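Local coordinates for fibronectin type III domain-containing protein (Simiduia agarivorans, PDB 6P2K) that probably hydrolyses xyloglucan or related beta-glucans through this family 74 glycoside hydrolase part of a longer protein, built of seven-bladed beta-propellers, at residues 567-579 with 616-629. Numbering follows the deposited sequence.
Sequences ARIARKIAPHPTN and WDAEVEAWAYNGTV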
loop_
_atom_site.group_PDB
_atom_site.type_symbol
_atom_site.label_atom_id
_atom_site.label_comp_id
_atom_site.label_asym_id
_atom_site.label_seq_id
_atom_site.Cartn_x
_atom_site.Cartn_y
_atom_site.Cartn_z
ATOM N N ALA B 567 47.791 -7.028 -12.576
ATOM C CA ALA B 567 46.925 -6.134 -13.327
ATOM C C ALA B 567 46.216 -5.208 -12.347
ATOM O O ALA B 567 45.708 -5.658 -11.317
ATOM C CB ALA B 567 45.908 -6.938 -14.133
ATOM N N ARG B 568 46.189 -3.909 -12.651
ATOM C CA ARG B 568 45.672 -2.933 -11.702
ATOM C C ARG B 568 44.492 -2.118 -12.209
ATOM O O ARG B 568 43.787 -1.524 -11.386
ATOM C CB ARG B 568 46.789 -1.972 -11.263
ATOM C CG ARG B 568 47.934 -2.671 -10.535
ATOM C CD ARG B 568 48.736 -1.702 -9.672
ATOM N NE ARG B 568 48.001 -1.272 -8.482
ATOM C CZ ARG B 568 48.397 -0.292 -7.675
ATOM N NH1 ARG B 568 49.523 0.361 -7.926
ATOM N NH2 ARG B 568 47.672 0.034 -6.613
ATOM N N ILE B 569 44.255 -2.065 -13.517
ATOM C CA ILE B 569 43.108 -1.369 -14.090
ATOM C C ILE B 569 42.567 -2.212 -15.233
ATOM O O ILE B 569 43.338 -2.736 -16.043
ATOM C CB ILE B 569 43.477 0.043 -14.591
ATOM C CG1 ILE B 569 44.045 0.896 -13.459
ATOM C CG2 ILE B 569 42.270 0.732 -15.202
ATOM C CD1 ILE B 569 44.762 2.145 -13.936
ATOM N N ALA B 570 41.245 -2.345 -15.304
ATOM C CA ALA B 570 40.593 -3.082 -16.379
ATOM C C ALA B 570 39.796 -2.123 -17.250
ATOM O O ALA B 570 39.060 -1.276 -16.737
ATOM C CB ALA B 570 39.673 -4.173 -15.828
ATOM N N ARG B 571 39.943 -2.260 -18.566
ATOM C CA ARG B 571 39.135 -1.487 -19.500
ATOM C C ARG B 571 37.865 -2.222 -19.908
ATOM O O ARG B 571 36.826 -1.586 -20.111
ATOM C CB ARG B 571 39.962 -1.135 -20.741
ATOM C CG ARG B 571 39.170 -0.492 -21.878
ATOM C CD ARG B 571 38.657 0.889 -21.507
ATOM N NE ARG B 571 38.074 1.575 -22.659
ATOM C CZ ARG B 571 36.834 1.380 -23.095
ATOM N NH1 ARG B 571 36.036 0.520 -22.470
ATOM N NH2 ARG B 571 36.392 2.046 -24.155
ATOM N N LYS B 572 37.921 -3.547 -20.016
ATOM C CA LYS B 572 36.746 -4.343 -20.327
ATOM C C LYS B 572 36.882 -5.705 -19.666
ATOM O O LYS B 572 37.957 -6.309 -19.691
ATOM C CB LYS B 572 36.558 -4.510 -21.841
ATOM C CG LYS B 572 35.480 -5.515 -22.207
ATOM C CD LYS B 572 34.729 -5.124 -23.464
ATOM C CE LYS B 572 33.509 -6.015 -23.659
ATOM N NZ LYS B 572 33.008 -5.964 -25.060
ATOM N N ILE B 573 35.791 -6.175 -19.070
ATOM C CA ILE B 573 35.712 -7.507 -18.485
ATOM C C ILE B 573 34.854 -8.367 -19.399
ATOM O O ILE B 573 33.747 -7.964 -19.779
ATOM C CB ILE B 573 35.133 -7.472 -17.062
ATOM C CG1 ILE B 573 36.016 -6.624 -16.145
ATOM C CG2 ILE B 573 34.991 -8.879 -16.513
ATOM C CD1 ILE B 573 35.423 -6.414 -14.761
ATOM N N ALA B 574 35.365 -9.546 -19.757
ATOM C CA ALA B 574 34.689 -10.468 -20.667
ATOM C C ALA B 574 34.501 -11.804 -19.960
ATOM O O ALA B 574 35.372 -12.686 -20.040
ATOM C CB ALA B 574 35.477 -10.638 -21.965
ATOM N N PRO B 575 33.390 -11.995 -19.253
ATOM C CA PRO B 575 33.130 -13.297 -18.634
ATOM C C PRO B 575 32.903 -14.366 -19.688
ATOM O O PRO B 575 32.386 -14.101 -20.776
ATOM C CB PRO B 575 31.862 -13.056 -17.802
ATOM C CG PRO B 575 31.753 -11.559 -17.677
ATOM C CD PRO B 575 32.324 -11.025 -18.957
ATOM N N HIS B 576 33.311 -15.586 -19.351
ATOM C CA HIS B 576 33.211 -16.697 -20.285
ATOM C C HIS B 576 31.746 -16.940 -20.643
ATOM O O HIS B 576 30.874 -16.877 -19.769
ATOM C CB HIS B 576 33.840 -17.948 -19.668
ATOM C CG HIS B 576 34.047 -19.075 -20.633
ATOM N ND1 HIS B 576 33.007 -19.813 -21.154
ATOM C CD2 HIS B 576 35.181 -19.599 -21.156
ATOM C CE1 HIS B 576 33.491 -20.738 -21.965
ATOM N NE2 HIS B 576 34.808 -20.631 -21.982
ATOM N N PRO B 577 31.434 -17.203 -21.917
ATOM C CA PRO B 577 30.019 -17.250 -22.321
ATOM C C PRO B 577 29.239 -18.417 -21.735
ATOM O O PRO B 577 28.014 -18.308 -21.595
ATOM C CB PRO B 577 30.095 -17.337 -23.853
ATOM C CG PRO B 577 31.461 -17.870 -24.140
ATOM C CD PRO B 577 32.343 -17.303 -23.071
ATOM N N THR B 578 29.894 -19.530 -21.394
ATOM C CA THR B 578 29.190 -20.692 -20.861
ATOM C C THR B 578 29.750 -21.229 -19.552
ATOM O O THR B 578 29.121 -22.109 -18.957
ATOM C CB THR B 578 29.181 -21.843 -21.882
ATOM O OG1 THR B 578 30.520 -22.303 -22.101
ATOM C CG2 THR B 578 28.578 -21.394 -23.205
ATOM N N ASN B 579 30.896 -20.743 -19.084
ATOM C CA ASN B 579 31.520 -21.240 -17.860
ATOM C C ASN B 579 31.681 -20.064 -16.899
ATOM O O ASN B 579 32.580 -19.233 -17.069
ATOM C CB ASN B 579 32.857 -21.906 -18.167
ATOM C CG ASN B 579 33.447 -22.621 -16.967
ATOM O OD1 ASN B 579 32.967 -22.479 -15.842
ATOM N ND2 ASN B 579 34.502 -23.396 -17.202
ATOM N N TRP B 616 45.565 1.978 -23.444
ATOM C CA TRP B 616 44.671 2.490 -22.406
ATOM C C TRP B 616 43.219 2.093 -22.651
ATOM O O TRP B 616 42.452 1.935 -21.693
ATOM C CB TRP B 616 44.794 4.012 -22.308
ATOM C CG TRP B 616 43.904 4.631 -21.257
ATOM C CD1 TRP B 616 42.898 5.534 -21.461
ATOM C CD2 TRP B 616 43.946 4.391 -19.844
ATOM N NE1 TRP B 616 42.313 5.871 -20.263
ATOM C CE2 TRP B 616 42.938 5.183 -19.255
ATOM C CE3 TRP B 616 44.739 3.587 -19.019
ATOM C CZ2 TRP B 616 42.701 5.191 -17.880
ATOM C CZ3 TRP B 616 44.502 3.593 -17.655
ATOM C CH2 TRP B 616 43.488 4.389 -17.100
ATOM N N ASP B 617 42.824 1.921 -23.912
ATOM C CA ASP B 617 41.455 1.552 -24.256
ATOM C C ASP B 617 41.384 0.168 -24.897
ATOM O O ASP B 617 40.466 -0.124 -25.664
ATOM C CB ASP B 617 40.834 2.609 -25.165
ATOM C CG ASP B 617 40.587 3.922 -24.440
ATOM O OD1 ASP B 617 39.777 3.936 -23.483
ATOM O OD2 ASP B 617 41.213 4.936 -24.813
ATOM N N ALA B 618 42.344 -0.693 -24.572
ATOM C CA ALA B 618 42.362 -2.046 -25.106
ATOM C C ALA B 618 41.175 -2.845 -24.585
ATOM O O ALA B 618 40.814 -2.756 -23.409
ATOM C CB ALA B 618 43.667 -2.743 -24.728
ATOM N N GLU B 619 40.576 -3.644 -25.465
ATOM C CA GLU B 619 39.380 -4.407 -25.145
ATOM C C GLU B 619 39.603 -5.892 -25.390
ATOM O O GLU B 619 40.460 -6.297 -26.182
ATOM C CB GLU B 619 38.183 -3.945 -25.980
ATOM C CG GLU B 619 37.617 -2.596 -25.593
ATOM C CD GLU B 619 36.625 -2.094 -26.618
ATOM O OE1 GLU B 619 36.857 -2.342 -27.821
ATOM O OE2 GLU B 619 35.620 -1.460 -26.227
ATOM N N VAL B 620 38.797 -6.702 -24.708
ATOM C CA VAL B 620 38.720 -8.136 -24.955
ATOM C C VAL B 620 37.249 -8.532 -24.965
ATOM O O VAL B 620 36.438 -7.965 -24.226
ATOM C CB VAL B 620 39.515 -8.945 -23.909
ATOM C CG1 VAL B 620 38.918 -8.774 -22.512
ATOM C CG2 VAL B 620 39.582 -10.417 -24.305
ATOM N N GLU B 621 36.901 -9.482 -25.832
ATOM C CA GLU B 621 35.548 -10.012 -25.918
ATOM C C GLU B 621 35.610 -11.527 -26.015
ATOM O O GLU B 621 36.444 -12.074 -26.742
ATOM C CB GLU B 621 34.794 -9.452 -27.133
ATOM C CG GLU B 621 33.321 -9.856 -27.209
ATOM C CD GLU B 621 32.380 -8.793 -26.670
ATOM O OE1 GLU B 621 31.817 -8.037 -27.495
ATOM O OE2 GLU B 621 32.200 -8.719 -25.433
ATOM N N ALA B 622 34.719 -12.198 -25.290
ATOM C CA ALA B 622 34.610 -13.650 -25.322
ATOM C C ALA B 622 33.171 -14.026 -25.638
ATOM O O ALA B 622 32.241 -13.508 -25.012
ATOM C CB ALA B 622 35.044 -14.269 -23.989
ATOM N N TRP B 623 32.989 -14.920 -26.606
ATOM C CA TRP B 623 31.651 -15.339 -27.002
ATOM C C TRP B 623 31.738 -16.709 -27.660
ATOM O O TRP B 623 32.821 -17.188 -28.005
ATOM C CB TRP B 623 30.997 -14.307 -27.928
ATOM C CG TRP B 623 31.463 -14.350 -29.353
ATOM C CD1 TRP B 623 30.840 -14.967 -30.396
ATOM C CD2 TRP B 623 32.639 -13.733 -29.896
ATOM N NE1 TRP B 623 31.555 -14.780 -31.554
ATOM C CE2 TRP B 623 32.664 -14.025 -31.275
ATOM C CE3 TRP B 623 33.675 -12.964 -29.350
ATOM C CZ2 TRP B 623 33.685 -13.578 -32.118
ATOM C CZ3 TRP B 623 34.688 -12.523 -30.186
ATOM C CH2 TRP B 623 34.685 -12.833 -31.556
ATOM N N ALA B 624 30.574 -17.337 -27.822
ATOM C CA ALA B 624 30.463 -18.681 -28.369
ATOM C C ALA B 624 29.627 -18.660 -29.641
ATOM O O ALA B 624 28.632 -17.932 -29.731
ATOM C CB ALA B 624 29.831 -19.642 -27.356
ATOM N N TYR B 625 30.033 -19.465 -30.620
ATOM C CA TYR B 625 29.276 -19.581 -31.865
ATOM C C TYR B 625 29.594 -20.919 -32.512
ATOM O O TYR B 625 30.750 -21.175 -32.868
ATOM C CB TYR B 625 29.598 -18.432 -32.819
ATOM C CG TYR B 625 29.020 -18.624 -34.203
ATOM C CD1 TYR B 625 27.646 -18.714 -34.394
ATOM C CD2 TYR B 625 29.847 -18.722 -35.317
ATOM C CE1 TYR B 625 27.110 -18.893 -35.659
ATOM C CE2 TYR B 625 29.321 -18.900 -36.587
ATOM C CZ TYR B 625 27.951 -18.985 -36.751
ATOM O OH TYR B 625 27.420 -19.163 -38.008
ATOM N N ASN B 626 28.570 -21.764 -32.661
ATOM C CA ASN B 626 28.658 -23.029 -33.394
ATOM C C ASN B 626 29.765 -23.929 -32.844
ATOM O O ASN B 626 30.549 -24.522 -33.589
ATOM C CB ASN B 626 28.843 -22.781 -34.893
ATOM C CG ASN B 626 28.560 -24.016 -35.724
ATOM O OD1 ASN B 626 27.762 -24.871 -35.336
ATOM N ND2 ASN B 626 29.221 -24.121 -36.871
ATOM N N GLY B 627 29.820 -24.031 -31.519
ATOM C CA GLY B 627 30.724 -24.945 -30.855
ATOM C C GLY B 627 32.132 -24.437 -30.632
ATOM O O GLY B 627 32.984 -25.209 -30.175
ATOM N N THR B 628 32.411 -23.176 -30.942
ATOM C CA THR B 628 33.721 -22.584 -30.716
ATOM C C THR B 628 33.574 -21.400 -29.774
ATOM O O THR B 628 32.633 -20.610 -29.897
ATOM C CB THR B 628 34.367 -22.131 -32.033
ATOM O OG1 THR B 628 34.619 -23.274 -32.859
ATOM C CG2 THR B 628 35.680 -21.406 -31.773
ATOM N N VAL B 629 34.494 -21.292 -28.820
ATOM C CA VAL B 629 34.575 -20.135 -27.939
ATOM C C VAL B 629 35.643 -19.207 -28.497
ATOM O O VAL B 629 36.805 -19.602 -28.650
ATOM C CB VAL B 629 34.891 -20.544 -26.492
ATOM C CG1 VAL B 629 35.132 -19.306 -25.641
ATOM C CG2 VAL B 629 33.750 -21.364 -25.921
HETATM O O HOH W 1 33.910 -1.182 -24.091
HETATM O O HOH W 2 31.245 -12.129 -22.006
#
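R571 and K572 both carry CG anti to the backbone N (chi1 172° and 171°) and bend at chi2, which turns R571 across to D617 and K572 across to E621. R571 NE meets D617 OD1 at 3.0 Å in a salt bridge; D617 OD1 accepts through its anti lone pair, close to the guanidinium plane, with the carboxylate turned almost perpendicular to it. R571 NH2 bonds to the carbonyls of T744 and K693; E619, held by the backbone N-H groups of G695 and S696, shares a water with R571 NH1. The aliphatic part of K572 runs past V620 O, its CG 3.3 Å away, before NZ reaches E621 OE2 at 2.9 Å from above the carboxylate plane. I569 CD1 meets the edge of the W616 ring; further along, A574 CB packs on V620 CG1 (4.0 Å) and P577 CG on A624 CB (4.0 Å), while V629 CG1 lies 3.9 Å from H576 NE2. The two strands, nearly parallel at 17° with axes 6.1 Å apart, are the first strands of successive antiparallel propeller blades, so side chains rather than sheet bonds join them. Near zinc ligand D513, salt bridges at R571 and K572, where acidic groups probably balance both cations, thus give way to mainly apolar contacts at A574 and P577.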